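Local coordinates for protein KLLA0E08119p (Kluyveromyces lactis, PDB 3VA7) that is the biotin-dependent urea carboxylase part of a longer urea-degrading enzyme and probably carboxylates urea to urea-1-carboxylate using ATP and hydrogencarbonate, at residues A[992-997]-A[1035-1040]; A[1020-1025]-A[1050-1055]; A[987-992]-A[1070-1075]. All coordinates share one frame; numbering follows the deposited sequence.

Interaction 1 of 3, residues A[992-997]-A[1035-1040]. With URE (urea), chain C.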
loop_
_atom_site.group_PDB
_atom_site.type_symbol
_atom_site.label_atom_id
_atom_site.label_comp_id
_atom_site.label_asym_id
_atom_site.label_seq_id
_atom_site.Cartn_x
_atom_site.Cartn_y
_atom_site.Cartn_z
ATOM N N VAL A 992 -9.674 3.319 -14.431
ATOM C CA VAL A 992 -10.470 3.512 -13.217
ATOM C C VAL A 992 -9.438 3.271 -12.104
ATOM O O VAL A 992 -8.591 2.362 -12.213
ATOM C CB VAL A 992 -11.639 2.532 -13.359
ATOM C CG1 VAL A 992 -11.361 1.139 -12.855
ATOM C CG2 VAL A 992 -12.942 3.093 -13.045
ATOM N N PHE A 993 -9.395 4.181 -11.129
ATOM C CA PHE A 993 -8.516 4.110 -9.920
ATOM C C PHE A 993 -7.135 4.585 -10.130
ATOM O O PHE A 993 -6.559 4.411 -11.182
ATOM C CB PHE A 993 -8.452 2.703 -9.260
ATOM C CG PHE A 993 -9.812 2.160 -8.903
ATOM C CD1 PHE A 993 -10.455 1.263 -9.743
ATOM C CD2 PHE A 993 -10.490 2.626 -7.745
ATOM C CE1 PHE A 993 -11.738 0.813 -9.439
ATOM C CE2 PHE A 993 -11.763 2.188 -7.432
ATOM C CZ PHE A 993 -12.398 1.272 -8.272
ATOM N N LEU A 994 -6.590 5.089 -9.037
ATOM C CA LEU A 994 -5.231 5.577 -8.906
ATOM C C LEU A 994 -4.631 6.167 -10.194
ATOM O O LEU A 994 -3.668 5.672 -10.742
ATOM C CB LEU A 994 -4.376 4.509 -8.258
ATOM C CG LEU A 994 -5.063 3.786 -7.073
ATOM C CD1 LEU A 994 -4.157 2.634 -6.595
ATOM C CD2 LEU A 994 -5.452 4.656 -5.903
ATOM N N GLY A 995 -5.237 7.238 -10.676
ATOM C CA GLY A 995 -4.688 7.961 -11.816
ATOM C C GLY A 995 -4.651 7.227 -13.157
ATOM O O GLY A 995 -3.949 7.675 -14.111
ATOM N N SER A 996 -5.397 6.120 -13.217
ATOM C CA SER A 996 -5.650 5.410 -14.434
ATOM C C SER A 996 -6.216 6.350 -15.471
ATOM O O SER A 996 -7.281 6.929 -15.242
ATOM C CB SER A 996 -6.683 4.326 -14.204
ATOM O OG SER A 996 -6.121 3.252 -13.488
ATOM N N PRO A 997 -5.568 6.435 -16.651
ATOM C CA PRO A 997 -5.959 7.437 -17.653
ATOM C C PRO A 997 -7.103 7.016 -18.517
ATOM O O PRO A 997 -7.320 5.828 -18.671
ATOM C CB PRO A 997 -4.717 7.570 -18.528
ATOM C CG PRO A 997 -4.107 6.185 -18.434
ATOM C CD PRO A 997 -4.380 5.668 -17.045
ATOM N N TYR A 1035 -4.888 0.183 -16.497
ATOM C CA TYR A 1035 -5.440 -0.100 -15.155
ATOM C C TYR A 1035 -4.310 0.042 -14.133
ATOM O O TYR A 1035 -3.489 -0.857 -13.990
ATOM C CB TYR A 1035 -6.085 -1.482 -15.092
ATOM C CG TYR A 1035 -7.369 -1.614 -15.872
ATOM C CD1 TYR A 1035 -7.339 -1.953 -17.222
ATOM C CD2 TYR A 1035 -8.623 -1.413 -15.287
ATOM C CE1 TYR A 1035 -8.491 -2.086 -17.990
ATOM C CE2 TYR A 1035 -9.842 -1.551 -16.079
ATOM C CZ TYR A 1035 -9.732 -1.877 -17.439
ATOM O OH TYR A 1035 -10.825 -2.023 -18.292
ATOM N N ASN A 1036 -4.240 1.178 -13.445
ATOM C CA ASN A 1036 -3.106 1.408 -12.518
ATOM C C ASN A 1036 -3.107 0.556 -11.251
ATOM O O ASN A 1036 -2.080 0.489 -10.574
ATOM C CB ASN A 1036 -2.928 2.894 -12.144
ATOM C CG ASN A 1036 -2.423 3.716 -13.288
ATOM O OD1 ASN A 1036 -1.913 3.162 -14.275
ATOM N ND2 ASN A 1036 -2.529 5.061 -13.169
ATOM N N ALA A 1037 -4.241 -0.064 -10.919
ATOM C CA ALA A 1037 -4.341 -0.865 -9.683
ATOM C C ALA A 1037 -4.572 -2.375 -9.913
ATOM O O ALA A 1037 -5.307 -2.767 -10.825
ATOM C CB ALA A 1037 -5.432 -0.318 -8.820
ATOM N N GLU A 1038 -3.985 -3.193 -9.050
ATOM C CA GLU A 1038 -4.127 -4.626 -9.090
ATOM C C GLU A 1038 -5.507 -5.039 -8.524
ATOM O O GLU A 1038 -5.848 -4.676 -7.414
ATOM C CB GLU A 1038 -3.013 -5.248 -8.252
ATOM C CG GLU A 1038 -3.159 -6.743 -7.958
ATOM C CD GLU A 1038 -3.209 -7.613 -9.218
ATOM O OE1 GLU A 1038 -4.006 -8.552 -9.200
ATOM O OE2 GLU A 1038 -2.482 -7.353 -10.232
ATOM N N GLY A 1039 -6.276 -5.833 -9.272
ATOM C CA GLY A 1039 -7.556 -6.310 -8.762
ATOM C C GLY A 1039 -8.682 -5.288 -8.906
ATOM O O GLY A 1039 -9.523 -5.154 -8.015
ATOM N N SER A 1040 -8.714 -4.544 -10.004
ATOM C CA SER A 1040 -9.813 -3.594 -10.164
ATOM C C SER A 1040 -10.874 -4.037 -11.148
ATOM O O SER A 1040 -10.561 -4.634 -12.187
ATOM C CB SER A 1040 -9.341 -2.144 -10.485
ATOM O OG SER A 1040 -8.404 -2.126 -11.531
HETATM C C URE C . -12.622 0.822 -17.267
HETATM O O URE C . -11.546 1.456 -17.408
HETATM N N1 URE C . -12.654 -0.467 -17.036
HETATM N N2 URE C . -13.859 1.335 -17.346
HETATM O O HOH W 1 -7.028 0.159 -12.167
#
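A urea-binding loop pair of the carboxyltransferase domain is tied together by Ser-996 and Asn-1036. The first loop folds as a type I' beta turn from Phe-993 to Ser-996, and Asn-1036 reaches into it. Its ND2 donates to Leu-994 O over 2.7 Å, nearly straight at 163°, with the acceptor in the plane of the amide. Outside the pair, Ala-1053 N binds OD1 of the same group, so both ends of the amide are engaged and its flip is defined. The backbone gives a second tie: Asn-1036 N donates to Ser-996 OG at 2.8 Å and 170°. A chi1 of -74° sets this OG beside its own backbone N, on the side facing Asn-1036 N. A water makes a third link, donating to Val-992 O at 2.7 Å, accepting from Ala-1037 N at 3.1 Å and bonding to Ser-1040 OG at 2.7 Å. Apolar groups flank these bonds: Leu-994 CD1 rests on Ala-1037 CB at 3.9 Å, and Phe-993 CD1 lies against Ser-1040 CB at 3.7 Å. On the ligand side, urea N1 approaches the edge of the Tyr-1035 ring and makes a weak bond to its OH at 2.7 Å, while Arg-1017 and Tyr-1044 N also bind that hydroxyl. Through Tyr-1035 and Val-992, the latter entered by a cis peptide, this joined pair of loops supplies part of the urea pocket of the carboxyltransferase domain.

Interaction 2 of 3, residues A[1020-1025]-A[1050-1055]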
loop_
_atom_site.group_PDB
_atom_site.type_symbol
_atom_site.label_atom_id
_atom_site.label_comp_id
_atom_site.label_asym_id
_atom_site.label_seq_id
_atom_site.Cartn_x
_atom_site.Cartn_y
_atom_site.Cartn_z
ATOM N N THR A 1020 -9.207 -7.144 -12.698
ATOM C CA THR A 1020 -8.308 -6.828 -13.814
ATOM C C THR A 1020 -6.911 -6.761 -13.228
ATOM O O THR A 1020 -6.724 -6.467 -12.024
ATOM C CB THR A 1020 -8.685 -5.475 -14.502
ATOM O OG1 THR A 1020 -10.113 -5.413 -14.677
ATOM C CG2 THR A 1020 -7.952 -5.295 -15.905
ATOM N N ALA A 1021 -5.920 -7.064 -14.049
ATOM C CA ALA A 1021 -4.550 -7.223 -13.538
ATOM C C ALA A 1021 -3.925 -5.851 -13.625
ATOM O O ALA A 1021 -4.252 -5.080 -14.546
ATOM C CB ALA A 1021 -3.725 -8.270 -14.394
ATOM N N ARG A 1022 -2.995 -5.566 -12.712
ATOM C CA ARG A 1022 -2.238 -4.293 -12.712
ATOM C C ARG A 1022 -1.452 -4.082 -14.008
ATOM O O ARG A 1022 -0.712 -4.957 -14.455
ATOM C CB ARG A 1022 -1.292 -4.330 -11.507
ATOM C CG ARG A 1022 -0.242 -3.230 -11.360
ATOM C CD ARG A 1022 0.093 -3.027 -9.903
ATOM N NE ARG A 1022 1.528 -2.813 -9.622
ATOM C CZ ARG A 1022 2.470 -3.739 -9.738
ATOM N NH1 ARG A 1022 2.141 -4.941 -10.164
ATOM N NH2 ARG A 1022 3.731 -3.481 -9.436
ATOM N N GLY A 1023 -1.622 -2.924 -14.623
ATOM C CA GLY A 1023 -0.890 -2.565 -15.838
ATOM C C GLY A 1023 -1.561 -2.971 -17.136
ATOM O O GLY A 1023 -1.108 -2.574 -18.214
ATOM N N VAL A 1024 -2.642 -3.748 -17.049
ATOM C CA VAL A 1024 -3.425 -4.109 -18.253
ATOM C C VAL A 1024 -3.853 -2.866 -19.057
ATOM O O VAL A 1024 -4.269 -1.859 -18.478
ATOM C CB VAL A 1024 -4.632 -4.960 -17.871
ATOM C CG1 VAL A 1024 -5.634 -5.020 -18.981
ATOM C CG2 VAL A 1024 -4.174 -6.390 -17.484
ATOM N N VAL A 1025 -3.699 -2.906 -20.376
ATOM C CA VAL A 1025 -4.130 -1.833 -21.214
ATOM C C VAL A 1025 -5.468 -2.174 -21.847
ATOM O O VAL A 1025 -5.669 -3.331 -22.359
ATOM C CB VAL A 1025 -3.082 -1.580 -22.289
ATOM C CG1 VAL A 1025 -3.593 -0.657 -23.427
ATOM C CG2 VAL A 1025 -1.768 -1.036 -21.633
ATOM N N THR A 1050 1.204 -2.961 -19.800
ATOM C CA THR A 1050 2.356 -2.108 -19.471
ATOM C C THR A 1050 2.643 -2.171 -17.981
ATOM O O THR A 1050 2.257 -3.129 -17.278
ATOM C CB THR A 1050 2.044 -0.601 -19.568
ATOM O OG1 THR A 1050 0.718 -0.350 -20.071
ATOM C CG2 THR A 1050 3.147 0.182 -20.270
ATOM N N ILE A 1051 3.315 -1.110 -17.517
ATOM C CA ILE A 1051 3.570 -0.851 -16.113
ATOM C C ILE A 1051 2.528 0.161 -15.604
ATOM O O ILE A 1051 2.117 1.078 -16.342
ATOM C CB ILE A 1051 4.969 -0.184 -15.874
ATOM C CG1 ILE A 1051 5.043 1.196 -16.587
ATOM C CG2 ILE A 1051 6.076 -1.134 -16.195
ATOM C CD1 ILE A 1051 6.330 1.913 -16.539
ATOM N N THR A 1052 2.177 0.034 -14.327
ATOM C CA THR A 1052 1.256 0.955 -13.678
ATOM C C THR A 1052 1.751 2.367 -13.760
ATOM O O THR A 1052 2.933 2.632 -13.570
ATOM C CB THR A 1052 1.049 0.609 -12.169
ATOM O OG1 THR A 1052 0.060 1.502 -11.628
ATOM C CG2 THR A 1052 2.336 0.706 -11.405
ATOM N N ALA A 1053 0.841 3.270 -14.048
ATOM C CA ALA A 1053 1.184 4.655 -14.044
ATOM C C ALA A 1053 0.770 5.246 -12.664
ATOM O O ALA A 1053 0.346 6.424 -12.568
ATOM C CB ALA A 1053 0.474 5.328 -15.189
ATOM N N TRP A 1054 0.868 4.429 -11.613
ATOM C CA TRP A 1054 0.729 4.919 -10.240
ATOM C C TRP A 1054 1.883 4.448 -9.391
ATOM O O TRP A 1054 2.105 3.257 -9.277
ATOM C CB TRP A 1054 -0.549 4.391 -9.642
ATOM C CG TRP A 1054 -0.716 4.606 -8.162
ATOM C CD1 TRP A 1054 -0.365 3.739 -7.133
ATOM C CD2 TRP A 1054 -1.349 5.744 -7.532
ATOM N NE1 TRP A 1054 -0.753 4.280 -5.916
ATOM C CE2 TRP A 1054 -1.335 5.508 -6.131
ATOM C CE3 TRP A 1054 -1.908 6.952 -8.023
ATOM C CZ2 TRP A 1054 -1.840 6.439 -5.213
ATOM C CZ3 TRP A 1054 -2.441 7.859 -7.103
ATOM C CH2 TRP A 1054 -2.400 7.594 -5.706
ATOM N N ASP A 1055 2.594 5.363 -8.768
ATOM C CA ASP A 1055 3.820 5.050 -8.048
ATOM C C ASP A 1055 3.498 5.383 -6.581
ATOM O O ASP A 1055 3.790 6.487 -6.064
ATOM C CB ASP A 1055 4.949 5.896 -8.674
ATOM C CG ASP A 1055 6.272 5.862 -7.904
ATOM O OD1 ASP A 1055 6.384 5.152 -6.860
ATOM O OD2 ASP A 1055 7.218 6.590 -8.338
HETATM O O HOH W 2 1.895 -4.091 -14.821
#
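Gly-1023 and Thr-1050 join a type II beta turn, Ala-1021 to Val-1024, to the loop that leaves strand 1045-1049 in the carboxyltransferase domain. Thr-1050 N donates to Gly-1023 O at 2.8 Å, coming from above the carbonyl plane, and Thr-1050 OG1 adds a weak bond to the same oxygen. A water donates to both Arg-1022 O, at 2.8 Å, and Thr-1050 O, at 2.7 Å, bridging the two carbonyls. The side chain of Arg-1022 adds a second zone of contact, with Thr-1052. From CB the chain sets off with CG opposite the backbone N (chi1 172°), which brings CG to 4.1 Å from Thr-1052 CB. It then bends at chi3, about the CG-CD bond, placing NE 4.0 Å from Thr-1052 CG2, with the methyl oblique to the guanidinium. Beyond NE, NH2 forms a salt bridge with Asp-1094. The aliphatic part of the arginine thus crosses Thr-1052 at a slant; OG1 of that threonine accepts from Trp-1054 N in an ST turn and also bonds to Asn-1036 O. Gly-1023, with no side chain, brings its CA close to Thr-1050 O in a C-H...O contact of 3.5 Å.

Interaction 3 of 3, residues A[987-992]-A[1070-1075]. With URE (urea), chain C.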
loop_
_atom_site.group_PDB
_atom_site.type_symbol
_atom_site.label_atom_id
_atom_site.label_comp_id
_atom_site.label_asym_id
_atom_site.label_seq_id
_atom_site.Cartn_x
_atom_site.Cartn_y
_atom_site.Cartn_z
ATOM N N LEU A 987 -7.151 12.344 -21.408
ATOM C CA LEU A 987 -8.209 13.340 -21.284
ATOM C C LEU A 987 -8.681 13.597 -19.842
ATOM O O LEU A 987 -9.218 14.677 -19.559
ATOM C CB LEU A 987 -9.394 12.963 -22.154
ATOM C CG LEU A 987 -9.078 12.816 -23.644
ATOM C CD1 LEU A 987 -10.304 12.335 -24.442
ATOM C CD2 LEU A 987 -8.467 14.110 -24.216
ATOM N N GLY A 988 -8.500 12.600 -18.960
ATOM C CA GLY A 988 -8.893 12.620 -17.534
ATOM C C GLY A 988 -8.187 11.500 -16.734
ATOM O O GLY A 988 -7.589 10.606 -17.327
ATOM N N LEU A 989 -8.218 11.552 -15.406
ATOM C CA LEU A 989 -7.585 10.517 -14.569
ATOM C C LEU A 989 -8.586 9.739 -13.742
ATOM O O LEU A 989 -9.694 10.194 -13.459
ATOM C CB LEU A 989 -6.545 11.125 -13.655
ATOM C CG LEU A 989 -5.476 12.031 -14.271
ATOM C CD1 LEU A 989 -4.526 12.477 -13.208
ATOM C CD2 LEU A 989 -4.691 11.377 -15.384
ATOM N N GLY A 990 -8.199 8.535 -13.362
ATOM C CA GLY A 990 -9.028 7.617 -12.545
ATOM C C GLY A 990 -10.039 6.838 -13.335
ATOM O O GLY A 990 -11.146 6.633 -12.865
ATOM N N ASP A 991 -9.673 6.436 -14.558
ATOM C CA ASP A 991 -10.471 5.469 -15.359
ATOM C C ASP A 991 -9.707 4.126 -15.479
ATOM O O ASP A 991 -9.092 3.847 -16.505
ATOM C CB ASP A 991 -10.639 6.032 -16.739
ATOM C CG ASP A 991 -11.933 5.604 -17.390
ATOM O OD1 ASP A 991 -12.502 4.535 -17.011
ATOM O OD2 ASP A 991 -12.371 6.353 -18.305
ATOM N N VAL A 992 -9.674 3.319 -14.431
ATOM C CA VAL A 992 -10.470 3.512 -13.217
ATOM C C VAL A 992 -9.438 3.271 -12.104
ATOM O O VAL A 992 -8.591 2.362 -12.213
ATOM C CB VAL A 992 -11.639 2.532 -13.359
ATOM C CG1 VAL A 992 -11.361 1.139 -12.855
ATOM C CG2 VAL A 992 -12.942 3.093 -13.045
ATOM N N LEU A 1070 0.486 10.598 -14.607
ATOM C CA LEU A 1070 -0.068 11.329 -15.748
ATOM C C LEU A 1070 -0.900 12.549 -15.412
ATOM O O LEU A 1070 -1.416 12.683 -14.315
ATOM C CB LEU A 1070 -0.883 10.390 -16.636
ATOM C CG LEU A 1070 -0.219 9.065 -16.991
ATOM C CD1 LEU A 1070 -1.123 8.197 -17.770
ATOM C CD2 LEU A 1070 1.079 9.271 -17.757
ATOM N N THR A 1071 -1.048 13.442 -16.388
ATOM C CA THR A 1071 -1.893 14.608 -16.233
ATOM C C THR A 1071 -2.682 14.728 -17.524
ATOM O O THR A 1071 -2.159 14.386 -18.605
ATOM C CB THR A 1071 -1.029 15.871 -16.077
ATOM O OG1 THR A 1071 -0.251 15.767 -14.896
ATOM C CG2 THR A 1071 -1.905 17.104 -16.003
ATOM N N PRO A 1072 -3.922 15.254 -17.443
ATOM C CA PRO A 1072 -4.653 15.519 -18.698
ATOM C C PRO A 1072 -3.831 16.352 -19.662
ATOM O O PRO A 1072 -3.081 17.283 -19.229
ATOM C CB PRO A 1072 -5.884 16.286 -18.238
ATOM C CG PRO A 1072 -6.094 15.788 -16.788
ATOM C CD PRO A 1072 -4.722 15.565 -16.243
ATOM N N PHE A 1073 -3.951 16.001 -20.952
ATOM C CA PHE A 1073 -3.145 16.587 -22.057
ATOM C C PHE A 1073 -1.770 15.959 -22.283
ATOM O O PHE A 1073 -1.181 16.217 -23.312
ATOM C CB PHE A 1073 -3.005 18.110 -21.949
ATOM C CG PHE A 1073 -4.302 18.826 -21.955
ATOM C CD1 PHE A 1073 -4.690 19.595 -20.862
ATOM C CD2 PHE A 1073 -5.166 18.712 -23.031
ATOM C CE1 PHE A 1073 -5.907 20.241 -20.880
ATOM C CE2 PHE A 1073 -6.405 19.363 -23.046
ATOM C CZ PHE A 1073 -6.780 20.106 -21.987
ATOM N N ASP A 1074 -1.261 15.173 -21.331
ATOM C CA ASP A 1074 -0.138 14.280 -21.590
ATOM C C ASP A 1074 -0.415 13.264 -22.704
ATOM O O ASP A 1074 -1.584 12.948 -23.077
ATOM C CB ASP A 1074 0.227 13.470 -20.347
ATOM C CG ASP A 1074 0.962 14.302 -19.275
ATOM O OD1 ASP A 1074 1.305 15.479 -19.566
ATOM O OD2 ASP A 1074 1.192 13.764 -18.152
ATOM N N GLN A 1075 0.683 12.702 -23.179
ATOM C CA GLN A 1075 0.641 11.704 -24.237
ATOM C C GLN A 1075 1.336 10.420 -23.845
ATOM O O GLN A 1075 2.475 10.411 -23.307
ATOM C CB GLN A 1075 1.287 12.248 -25.509
ATOM C CG GLN A 1075 0.372 13.122 -26.331
ATOM C CD GLN A 1075 1.110 14.040 -27.271
ATOM O OE1 GLN A 1075 1.810 13.590 -28.199
ATOM N NE2 GLN A 1075 0.961 15.343 -27.042
HETATM C C URE C . -12.622 0.822 -17.267
HETATM O O URE C . -11.546 1.456 -17.408
HETATM N N1 URE C . -12.654 -0.467 -17.036
HETATM N N2 URE C . -13.859 1.335 -17.346
#
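Apolar packing between Leu-989 and the Leu-1070 to Pro-1072 run carries this contact, at the end of strand 984-989. The facing turn leads into strand 1075-1081, which pairs antiparallel with 984-989 in the mixed sheet. Leu-989 turns its CG beside the backbone N (chi1 -51°), and both methyls spread over the facing segment. CD2 meets Leu-1070 CB at 4.1 Å, while CD1 rests against the carbonyl Leu-1070 O. Its CG lies 4.1 Å from Pro-1072 CD, the leucine side chain and the proline ring crossing at about a right angle. Farther back, Pro-1072 CB covers Leu-987 O at 3.9 Å, and CG of the ring faces Gly-988 CA at 4.3 Å. Shortening Leu-989 to an alanine is likely to leave Leu-1070 CB and Pro-1072 CD without their apolar partner and open a gap between strand end and turn.

Polar bonds act within the second segment. Residues 1071 to 1074 form a type II beta turn in which Asp-1074 N donates to Thr-1071 O at 3.0 Å, and Thr-1071 N meets Asp-1074 OD2 at 2.9 Å from above the carboxylate plane.

At the far end of 987-992, Asp-991 OD1 lies 3.2 Å from urea O. Backbone bonds of Phe-1073 and Asp-1074 to Val-986 fasten the turn to the strand, whereas the 987-989 end adds only van der Waals packing.

All three contacts are buried, but their chemistry follows their place. Interaction 1, at the urea pocket, relies on polar ties and a bridging water; interaction 2 is mostly backbone bonding beside a partly exposed arginine; interaction 3 is apolar, with the partly exposed Pro-1072 at its middle. Interactions 1 and 2 adjoin directly: Ser-1040 O probably bonds to Thr-1020 OG1, and Leu-994 packs on Trp-1054. Interactions 1 and 3 share Val-992, and Pro-997 CG packs on Leu-1070 CD1; both also reach urea, one by Tyr-1035 and the other by Asp-991. Contact between interactions 2 and 3 is slight, through Ala-1053 CB and Leu-1070 CD1, though both reach the same mixed sheet.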